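Local structure of Lmo0741 protein (Listeria monocytogenes, 4R1H) at residues V17-T22 against T43-N48; E60-I65 against K79-Q84. The protein probably binds DNA through a winged helix-turn-helix domain and regulates transcription as a GntR-family protein. One frame throughout, in Å; residues are numbered along the deposited sequence.

Overall arrangement
Contact 1 and contact 2 both lie in or beside the winged helix-turn-helix domain, yet they differ in chemistry and burial. Contact 1, V17-T22 against T43-N48, packs helix 12-25 on the end of helix 38-45; it is a surface contact, made by an aromatic ring with an aliphatic side chain and without a hydrogen bond between the segments. Contact 2, E60-I65 against K79-Q84, is partly buried and polar at its centre: an arginine of the long helix 79-103 binds the backbone just beyond helix 49-61. The centres of contact 1 and contact 2 are about 18 Å apart, and the two share no helix. Helix 49-61, which belongs to contact 2, follows helix 38-45 of contact 1 in the chain.

Contact 1: residues V17-T22 against T43-N48; sequences VHYIHT and TKLEVN
Tyr19 lays one face of its ring against Leu45, and this pair makes up most of the contact. The methyl CD2 of Leu45 sits 4.1 Å from the centroid of the Tyr19 ring, only 19° off the ring normal, which is the geometry of a CH-pi interaction. It is displaced toward the hydroxyl-bearing rim, where Leu45 CD2 comes to 3.9 Å from Tyr19 CZ. Leu45 CD1 lies over the same face, above the CD2-CE2 flank, 4.1 Å from Tyr19 CD2, so the forked end of the leucine spreads across the aromatic surface. The tyrosine reaches its partner because CG stands anti to the backbone N (chi1 170°), which carries the ring out from helix 12-25 across a backbone gap of 9.9 Å between Tyr19 CA and Leu45 CA. A long, flat side chain suits such a spacing, and a branched aliphatic one suits the face it offers.

Lys44 adds a smaller contact at the hydroxyl end. Its aliphatic chain crosses the tyrosine at about a right angle, and Lys44 CE lies 3.4 Å from Tyr19 OH. The chain is extended as far as CE and then bends at chi4 (78°), so a methylene rather than the ammonium group makes this nearest approach. Lysine fits this exposed margin, with its methylenes packing while its charge stays at the surface.

Beyond Leu45 the chain turns: Glu46, with positive phi, belongs to a Schellman motif, and the side-chain OD1 of Asn48, the N-cap residue, accepts from Thr50 N at the start of helix 49-61, completing the turn of the helix-turn-helix. Leu45 and Val47 both touch Ile16 of helix 12-25, while Ile20 packs on Tyr56 and Leu59 of helix 49-61, placing this contact at the edge of the three-helix bundle.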
ATOM      1  N   VAL A  17       6.246  -8.901 -12.578  1.00 29.79           N
ATOM      2  CA  VAL A  17       5.626  -8.001 -13.534  1.00 29.31           C
ATOM      3  C   VAL A  17       5.838  -6.540 -13.086  1.00 30.19           C
ATOM      4  O   VAL A  17       6.200  -5.681 -13.906  1.00 26.08           O
ATOM      5  CB  VAL A  17       4.164  -8.324 -13.718  1.00 28.07           C
ATOM      6  CG1 VAL A  17       3.457  -7.289 -14.537  1.00 30.78           C
ATOM      7  CG2 VAL A  17       4.064  -9.680 -14.431  1.00 28.07           C
ATOM      8  N   HIS A  18       5.639  -6.277 -11.800  1.00 27.85           N
ATOM      9  CA  HIS A  18       5.760  -4.860 -11.314  1.00 29.98           C
ATOM     10  C   HIS A  18       7.174  -4.354 -11.400  1.00 29.07           C
ATOM     11  O   HIS A  18       7.371  -3.200 -11.790  1.00 29.35           O
ATOM     12  CB  HIS A  18       5.283  -4.694  -9.863  1.00 34.33           C
ATOM     13  CG  HIS A  18       5.264  -3.264  -9.435  1.00 34.22           C
ATOM     14  ND1 HIS A  18       4.346  -2.373  -9.941  1.00 34.77           N
ATOM     15  CD2 HIS A  18       6.046  -2.566  -8.577  1.00 38.17           C
ATOM     16  CE1 HIS A  18       4.549  -1.180  -9.392  1.00 37.74           C
ATOM     17  NE2 HIS A  18       5.567  -1.280  -8.556  1.00 37.03           N
ATOM     18  N   TYR A  19       8.153  -5.194 -11.099  1.00 28.91           N
ATOM     19  CA  TYR A  19       9.547  -4.870 -11.227  1.00 30.40           C
ATOM     20  C   TYR A  19       9.900  -4.481 -12.654  1.00 29.18           C
ATOM     21  O   TYR A  19      10.515  -3.456 -12.876  1.00 29.01           O
ATOM     22  CB  TYR A  19      10.394  -6.062 -10.799  1.00 35.50           C
ATOM     23  CG  TYR A  19      11.853  -5.932 -11.120  1.00 41.37           C
ATOM     24  CD1 TYR A  19      12.739  -5.314 -10.218  1.00 44.88           C
ATOM     25  CD2 TYR A  19      12.371  -6.424 -12.318  1.00 43.15           C
ATOM     26  CE1 TYR A  19      14.073  -5.192 -10.523  1.00 46.81           C
ATOM     27  CE2 TYR A  19      13.711  -6.291 -12.639  1.00 46.40           C
ATOM     28  CZ  TYR A  19      14.557  -5.675 -11.729  1.00 50.87           C
ATOM     29  OH  TYR A  19      15.904  -5.574 -12.054  1.00 56.13           O
ATOM     30  N   ILE A  20       9.446  -5.271 -13.623  1.00 27.08           N
ATOM     31  CA  ILE A  20       9.666  -4.963 -15.050  0.60 24.94           C
ATOM     32  C   ILE A  20       8.959  -3.683 -15.444  1.00 23.81           C
ATOM     33  O   ILE A  20       9.536  -2.851 -16.145  1.00 24.75           O
ATOM     34  CB  ILE A  20       9.227  -6.133 -15.946  0.60 25.37           C
ATOM     35  CG1 ILE A  20      10.191  -7.299 -15.676  0.60 27.43           C
ATOM     36  CG2 ILE A  20       9.148  -5.716 -17.397  0.60 26.11           C
ATOM     37  CD1 ILE A  20       9.656  -8.659 -16.039  0.60 27.57           C
ATOM     38  N   HIS A  21       7.695  -3.523 -15.018  1.00 22.19           N
ATOM     39  CA  HIS A  21       6.954  -2.326 -15.295  1.00 25.35           C
ATOM     40  C   HIS A  21       7.756  -1.134 -14.814  1.00 23.63           C
ATOM     41  O   HIS A  21       7.815  -0.077 -15.498  1.00 23.40           O
ATOM     42  CB  HIS A  21       5.604  -2.288 -14.569  1.00 24.18           C
ATOM     43  CG  HIS A  21       4.549  -3.137 -15.187  1.00 25.69           C
ATOM     44  ND1 HIS A  21       3.355  -3.391 -14.550  1.00 24.88           N
ATOM     45  CD2 HIS A  21       4.475  -3.750 -16.395  1.00 23.68           C
ATOM     46  CE1 HIS A  21       2.570  -4.113 -15.342  1.00 26.21           C
ATOM     47  NE2 HIS A  21       3.247  -4.364 -16.457  1.00 27.30           N
ATOM     48  N   THR A  22       8.325  -1.229 -13.596  1.00 25.84           N
ATOM     49  CA  THR A  22       9.170  -0.137 -13.058  1.00 26.51           C
ATOM     50  C   THR A  22      10.360   0.239 -13.948  1.00 27.45           C
ATOM     51  O   THR A  22      10.638   1.446 -14.213  1.00 26.55           O
ATOM     52  CB  THR A  22       9.588  -0.513 -11.598  1.00 28.77           C
ATOM     53  OG1 THR A  22       8.335  -0.505 -10.841  1.00 31.06           O
ATOM     54  CG2 THR A  22      10.472   0.442 -11.037  1.00 33.84           C
ATOM     55  N   THR A  43      18.114 -15.510 -12.921  1.00 47.17           N
ATOM     56  CA  THR A  43      19.400 -15.458 -12.182  1.00 53.06           C
ATOM     57  C   THR A  43      19.537 -14.148 -11.457  1.00 55.05           C
ATOM     58  O   THR A  43      19.777 -14.109 -10.245  1.00 55.04           O
ATOM     59  CB  THR A  43      20.570 -15.570 -13.157  1.00 55.57           C
ATOM     60  OG1 THR A  43      20.440 -16.779 -13.902  1.00 55.64           O
ATOM     61  CG2 THR A  43      21.923 -15.516 -12.441  1.00 59.42           C
ATOM     62  N   LYS A  44      19.309 -13.060 -12.196  1.00 53.11           N
ATOM     63  CA  LYS A  44      19.451 -11.727 -11.642  1.00 53.33           C
ATOM     64  C   LYS A  44      18.524 -11.527 -10.465  1.00 51.49           C
ATOM     65  O   LYS A  44      18.936 -10.975  -9.434  1.00 54.73           O
ATOM     66  CB  LYS A  44      19.158 -10.674 -12.723  1.00 56.11           C
ATOM     67  CG  LYS A  44      19.464  -9.258 -12.298  1.00 61.68           C
ATOM     68  CD  LYS A  44      19.203  -8.275 -13.430  1.00 65.90           C
ATOM     69  CE  LYS A  44      18.928  -6.883 -12.883  1.00 70.78           C
ATOM     70  NZ  LYS A  44      20.160  -6.180 -12.462  1.00 75.80           N
ATOM     71  N   LEU A  45      17.271 -11.980 -10.584  1.00 46.33           N
ATOM     72  CA  LEU A  45      16.315 -11.839  -9.467  1.00 48.11           C
ATOM     73  C   LEU A  45      16.307 -13.026  -8.476  1.00 47.19           C
ATOM     74  O   LEU A  45      15.591 -12.955  -7.480  1.00 49.47           O
ATOM     75  CB  LEU A  45      14.897 -11.605  -9.968  1.00 46.02           C
ATOM     76  CG  LEU A  45      14.770 -10.379 -10.850  1.00 48.70           C
ATOM     77  CD1 LEU A  45      13.347 -10.255 -11.380  1.00 45.49           C
ATOM     78  CD2 LEU A  45      15.211  -9.124 -10.103  1.00 52.07           C
ATOM     79  N   GLU A  46      17.090 -14.056  -8.778  1.00 49.98           N
ATOM     80  CA  GLU A  46      17.140 -15.293  -7.975  0.60 52.10           C
ATOM     81  C   GLU A  46      15.728 -15.788  -7.717  1.00 52.35           C
ATOM     82  O   GLU A  46      15.287 -15.883  -6.575  1.00 48.84           O
ATOM     83  CB  GLU A  46      17.874 -15.046  -6.655  0.60 55.09           C
ATOM     84  CG  GLU A  46      19.343 -14.693  -6.833  0.60 56.61           C
ATOM     85  CD  GLU A  46      20.138 -14.807  -5.543  0.60 59.42           C
ATOM     86  OE1 GLU A  46      21.296 -15.256  -5.632  0.60 63.88           O
ATOM     87  OE2 GLU A  46      19.616 -14.449  -4.453  0.60 57.10           O
ATOM     88  N   VAL A  47      15.000 -16.043  -8.804  1.00 50.26           N
ATOM     89  CA  VAL A  47      13.659 -16.643  -8.708  1.00 48.63           C
ATOM     90  C   VAL A  47      13.627 -17.793  -9.690  1.00 45.16           C
ATOM     91  O   VAL A  47      14.480 -17.921 -10.552  1.00 45.04           O
ATOM     92  CB  VAL A  47      12.478 -15.674  -9.007  1.00 46.22           C
ATOM     93  CG1 VAL A  47      12.479 -14.519  -8.047  1.00 44.87           C
ATOM     94  CG2 VAL A  47      12.555 -15.176 -10.431  1.00 42.53           C
ATOM     95  N   ASN A  48      12.623 -18.642  -9.519  1.00 46.19           N
ATOM     96  CA  ASN A  48      12.375 -19.731 -10.408  1.00 45.16           C
ATOM     97  C   ASN A  48      12.043 -19.204 -11.789  1.00 45.55           C
ATOM     98  O   ASN A  48      11.150 -18.354 -11.876  1.00 42.84           O
ATOM     99  CB  ASN A  48      11.207 -20.549  -9.869  1.00 48.46           C
ATOM    100  CG  ASN A  48      11.059 -21.874 -10.577  1.00 48.28           C
ATOM    101  OD1 ASN A  48      11.391 -22.015 -11.746  1.00 47.59           O
ATOM    102  ND2 ASN A  48      10.566 -22.867  -9.854  1.00 57.10           N
TER

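Contact 2: residues E60-I65 against K79-Q84; sequences EETEII and KRRIEQ
Arg81 grips the carbonyl oxygen of Thr62 side-on, giving two hydrogen bonds to one atom. Arg81 NH2 lies 2.8 Å from Thr62 O, and Arg81 NE lies 3.1 Å from Thr62 O. Both are bent, with N-H...O angles of 146° and 138°, as expected when neighbouring N-H groups converge on one acceptor. The carbonyl approaches the edge of the guanidinium. The arginine chain leaves its helix with CG anti to the backbone N and bends at chi2 (70°), bringing NE and NH2 round to the carbonyl.

Thr62 follows helix 49-61, where a carbonyl commonly lacks the amide of a further turn and can accept from a side chain. Glu63, with positive phi, is the C-prime residue of a Schellman motif in which Glu63 N bonds to Glu60 O and Ile64 N to Leu59 O. The Thr62 hydroxyl donates back to Glu58 O, while the Thr62 carbonyl receives both arginine N-H groups. The backbone N of Arg81 donates to Asp78 OD2, at the start of helix 79-103.

The contact ties helix 79-103 to the winged helix-turn-helix domain by two hydrogen bonds, probably with some help from the positive charge at the negative end of the dipole of helix 49-61.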
ATOM      1  N   GLU A  60       3.400 -10.033 -22.426  1.00 26.59           N
ATOM      2  CA  GLU A  60       3.113 -10.208 -23.857  1.00 31.05           C
ATOM      3  C   GLU A  60       1.624 -10.090 -24.113  1.00 31.12           C
ATOM      4  O   GLU A  60       1.175  -9.396 -25.084  1.00 29.46           O
ATOM      5  CB  GLU A  60       3.744 -11.527 -24.371  1.00 32.66           C
ATOM      6  CG  GLU A  60       3.861 -11.596 -25.880  1.00 43.74           C
ATOM      7  CD  GLU A  60       4.811 -12.699 -26.384  1.00 46.57           C
ATOM      8  OE1 GLU A  60       5.527 -13.331 -25.572  1.00 55.31           O
ATOM      9  OE2 GLU A  60       4.804 -12.921 -27.601  1.00 55.88           O
ATOM     10  N   GLU A  61       0.807 -10.690 -23.256  1.00 30.79           N
ATOM     11  CA  GLU A  61      -0.662 -10.611 -23.415  0.60 33.24           C
ATOM     12  C   GLU A  61      -1.148  -9.169 -23.348  1.00 33.32           C
ATOM     13  O   GLU A  61      -2.119  -8.820 -24.037  1.00 33.79           O
ATOM     14  CB  GLU A  61      -1.415 -11.445 -22.345  0.60 38.02           C
ATOM     15  CG  GLU A  61      -2.944 -11.472 -22.451  0.60 44.92           C
ATOM     16  CD  GLU A  61      -3.492 -12.554 -23.388  0.60 51.01           C
ATOM     17  OE1 GLU A  61      -2.747 -13.503 -23.726  0.60 57.75           O
ATOM     18  OE2 GLU A  61      -4.688 -12.473 -23.780  0.60 60.76           O
ATOM     19  N   THR A  62      -0.493  -8.331 -22.540  1.00 28.24           N
ATOM     20  CA  THR A  62      -0.913  -6.948 -22.383  1.00 30.55           C
ATOM     21  C   THR A  62      -0.216  -5.991 -23.365  1.00 31.01           C
ATOM     22  O   THR A  62      -0.369  -4.769 -23.244  1.00 31.39           O
ATOM     23  CB  THR A  62      -0.722  -6.497 -20.913  1.00 29.14           C
ATOM     24  OG1 THR A  62       0.632  -6.745 -20.499  1.00 28.33           O
ATOM     25  CG2 THR A  62      -1.651  -7.304 -20.018  1.00 30.72           C
ATOM     26  N   GLU A  63       0.525  -6.572 -24.318  1.00 31.48           N
ATOM     27  CA  GLU A  63       1.171  -5.845 -25.425  1.00 33.82           C
ATOM     28  C   GLU A  63       2.302  -4.940 -24.969  1.00 29.25           C
ATOM     29  O   GLU A  63       2.707  -3.987 -25.677  1.00 31.04           O
ATOM     30  CB  GLU A  63       0.126  -5.102 -26.233  1.00 35.63           C
ATOM     31  CG  GLU A  63      -0.931  -6.095 -26.794  1.00 41.06           C
ATOM     32  CD  GLU A  63      -1.867  -5.449 -27.790  1.00 45.73           C
ATOM     33  OE1 GLU A  63      -2.161  -4.232 -27.688  1.00 50.08           O
ATOM     34  OE2 GLU A  63      -2.315  -6.157 -28.677  1.00 49.86           O
ATOM     35  N   ILE A  64       2.908  -5.286 -23.846  1.00 26.07           N
ATOM     36  CA  ILE A  64       4.049  -4.528 -23.326  0.60 26.18           C
ATOM     37  C   ILE A  64       5.347  -5.039 -23.942  1.00 27.52           C
ATOM     38  O   ILE A  64       6.280  -4.268 -24.233  1.00 28.63           O
ATOM     39  CB  ILE A  64       4.148  -4.609 -21.781  0.60 26.85           C
ATOM     40  CG1 ILE A  64       2.857  -4.093 -21.113  0.60 26.44           C
ATOM     41  CG2 ILE A  64       5.412  -3.868 -21.324  0.60 26.62           C
ATOM     42  CD1 ILE A  64       2.457  -2.688 -21.480  0.60 27.44           C
ATOM     43  N   ILE A  65       5.409  -6.346 -24.180  1.00 25.37           N
ATOM     44  CA  ILE A  65       6.558  -6.951 -24.827  1.00 26.03           C
ATOM     45  C   ILE A  65       6.094  -7.829 -25.949  1.00 25.63           C
ATOM     46  O   ILE A  65       4.918  -8.193 -26.007  1.00 27.19           O
ATOM     47  CB  ILE A  65       7.505  -7.742 -23.868  1.00 26.40           C
ATOM     48  CG1 ILE A  65       6.888  -9.035 -23.403  1.00 28.94           C
ATOM     49  CG2 ILE A  65       7.934  -6.905 -22.622  1.00 28.23           C
ATOM     50  CD1 ILE A  65       7.818  -9.813 -22.478  1.00 31.07           C
ATOM     51  N   LYS A  79       5.096   4.310 -27.935  1.00 35.14           N
ATOM     52  CA  LYS A  79       5.249   5.212 -26.780  1.00 36.11           C
ATOM     53  C   LYS A  79       3.954   5.427 -26.028  1.00 35.38           C
ATOM     54  O   LYS A  79       3.977   5.559 -24.794  1.00 34.42           O
ATOM     55  CB  LYS A  79       5.797   6.571 -27.186  1.00 43.08           C
ATOM     56  CG  LYS A  79       7.111   6.578 -27.964  1.00 52.77           C
ATOM     57  CD  LYS A  79       8.378   6.259 -27.172  1.00 60.87           C
ATOM     58  CE  LYS A  79       9.577   6.976 -27.815  1.00 66.72           C
ATOM     59  NZ  LYS A  79      10.845   6.537 -27.167  1.00 70.72           N
ATOM     60  N   ARG A  80       2.825   5.501 -26.726  1.00 34.32           N
ATOM     61  CA  ARG A  80       1.573   5.696 -26.042  1.00 36.75           C
ATOM     62  C   ARG A  80       1.294   4.511 -25.138  1.00 34.65           C
ATOM     63  O   ARG A  80       0.716   4.717 -24.035  1.00 30.42           O
ATOM     64  CB  ARG A  80       0.409   5.875 -27.027  1.00 41.18           C
ATOM     65  CG  ARG A  80       0.436   7.153 -27.862  1.00 49.47           C
ATOM     66  CD  ARG A  80      -0.475   8.197 -27.235  1.00 54.68           C
ATOM     67  NE  ARG A  80      -0.366   9.435 -27.967  1.00 59.00           N
ATOM     68  CZ  ARG A  80      -1.131   9.779 -29.003  1.00 64.35           C
ATOM     69  NH1 ARG A  80      -2.117   8.988 -29.427  1.00 62.58           N
ATOM     70  NH2 ARG A  80      -0.912  10.935 -29.621  1.00 69.96           N
ATOM     71  N   ARG A  81       1.681   3.281 -25.542  1.00 30.37           N
ATOM     72  CA  ARG A  81       1.411   2.125 -24.686  1.00 29.11           C
ATOM     73  C   ARG A  81       2.152   2.222 -23.350  1.00 28.26           C
ATOM     74  O   ARG A  81       1.663   1.804 -22.284  1.00 26.57           O
ATOM     75  CB  ARG A  81       1.779   0.772 -25.322  1.00 28.28           C
ATOM     76  CG  ARG A  81       1.521  -0.414 -24.436  1.00 27.95           C
ATOM     77  CD  ARG A  81       0.044  -0.602 -24.291  1.00 29.50           C
ATOM     78  NE  ARG A  81      -0.302  -1.722 -23.421  1.00 31.69           N
ATOM     79  CZ  ARG A  81      -0.463  -1.619 -22.093  1.00 31.26           C
ATOM     80  NH1 ARG A  81      -0.197  -0.461 -21.460  1.00 30.09           N
ATOM     81  NH2 ARG A  81      -0.805  -2.672 -21.368  1.00 30.89           N
ATOM     82  N   ILE A  82       3.367   2.716 -23.416  1.00 27.44           N
ATOM     83  CA  ILE A  82       4.195   2.846 -22.242  1.00 28.07           C
ATOM     84  C   ILE A  82       3.675   4.024 -21.355  1.00 26.88           C
ATOM     85  O   ILE A  82       3.682   3.888 -20.090  1.00 27.01           O
ATOM     86  CB  ILE A  82       5.639   3.132 -22.614  1.00 30.49           C
ATOM     87  CG1 ILE A  82       6.238   1.857 -23.301  1.00 31.85           C
ATOM     88  CG2 ILE A  82       6.455   3.477 -21.367  1.00 30.10           C
ATOM     89  CD1 ILE A  82       7.609   2.074 -23.909  1.00 33.01           C
ATOM     90  N   GLU A  83       3.231   5.092 -22.006  1.00 27.93           N
ATOM     91  CA  GLU A  83       2.509   6.171 -21.264  1.00 31.22           C
ATOM     92  C   GLU A  83       1.280   5.628 -20.528  1.00 30.39           C
ATOM     93  O   GLU A  83       0.988   5.994 -19.361  1.00 28.04           O
ATOM     94  CB  GLU A  83       2.130   7.312 -22.155  1.00 36.57           C
ATOM     95  CG  GLU A  83       3.344   8.125 -22.590  1.00 41.52           C
ATOM     96  CD  GLU A  83       3.093   8.957 -23.837  1.00 53.58           C
ATOM     97  OE1 GLU A  83       4.097   9.303 -24.508  1.00 59.21           O
ATOM     98  OE2 GLU A  83       1.907   9.254 -24.144  1.00 56.46           O
ATOM     99  N   GLN A  84       0.529   4.754 -21.199  1.00 29.03           N
ATOM    100  CA  GLN A  84      -0.698   4.208 -20.601  0.60 30.60           C
ATOM    101  C   GLN A  84      -0.338   3.298 -19.419  1.00 26.62           C
ATOM    102  O   GLN A  84      -1.067   3.287 -18.383  1.00 26.94           O
ATOM    103  CB  GLN A  84      -1.592   3.500 -21.667  0.60 33.08           C
ATOM    104  CG  GLN A  84      -2.919   2.930 -21.153  0.60 35.11           C
ATOM    105  CD  GLN A  84      -4.004   3.979 -20.851  0.60 39.18           C
ATOM    106  OE1 GLN A  84      -4.308   4.869 -21.679  0.60 43.39           O
ATOM    107  NE2 GLN A  84      -4.620   3.868 -19.659  0.60 40.44           N
TER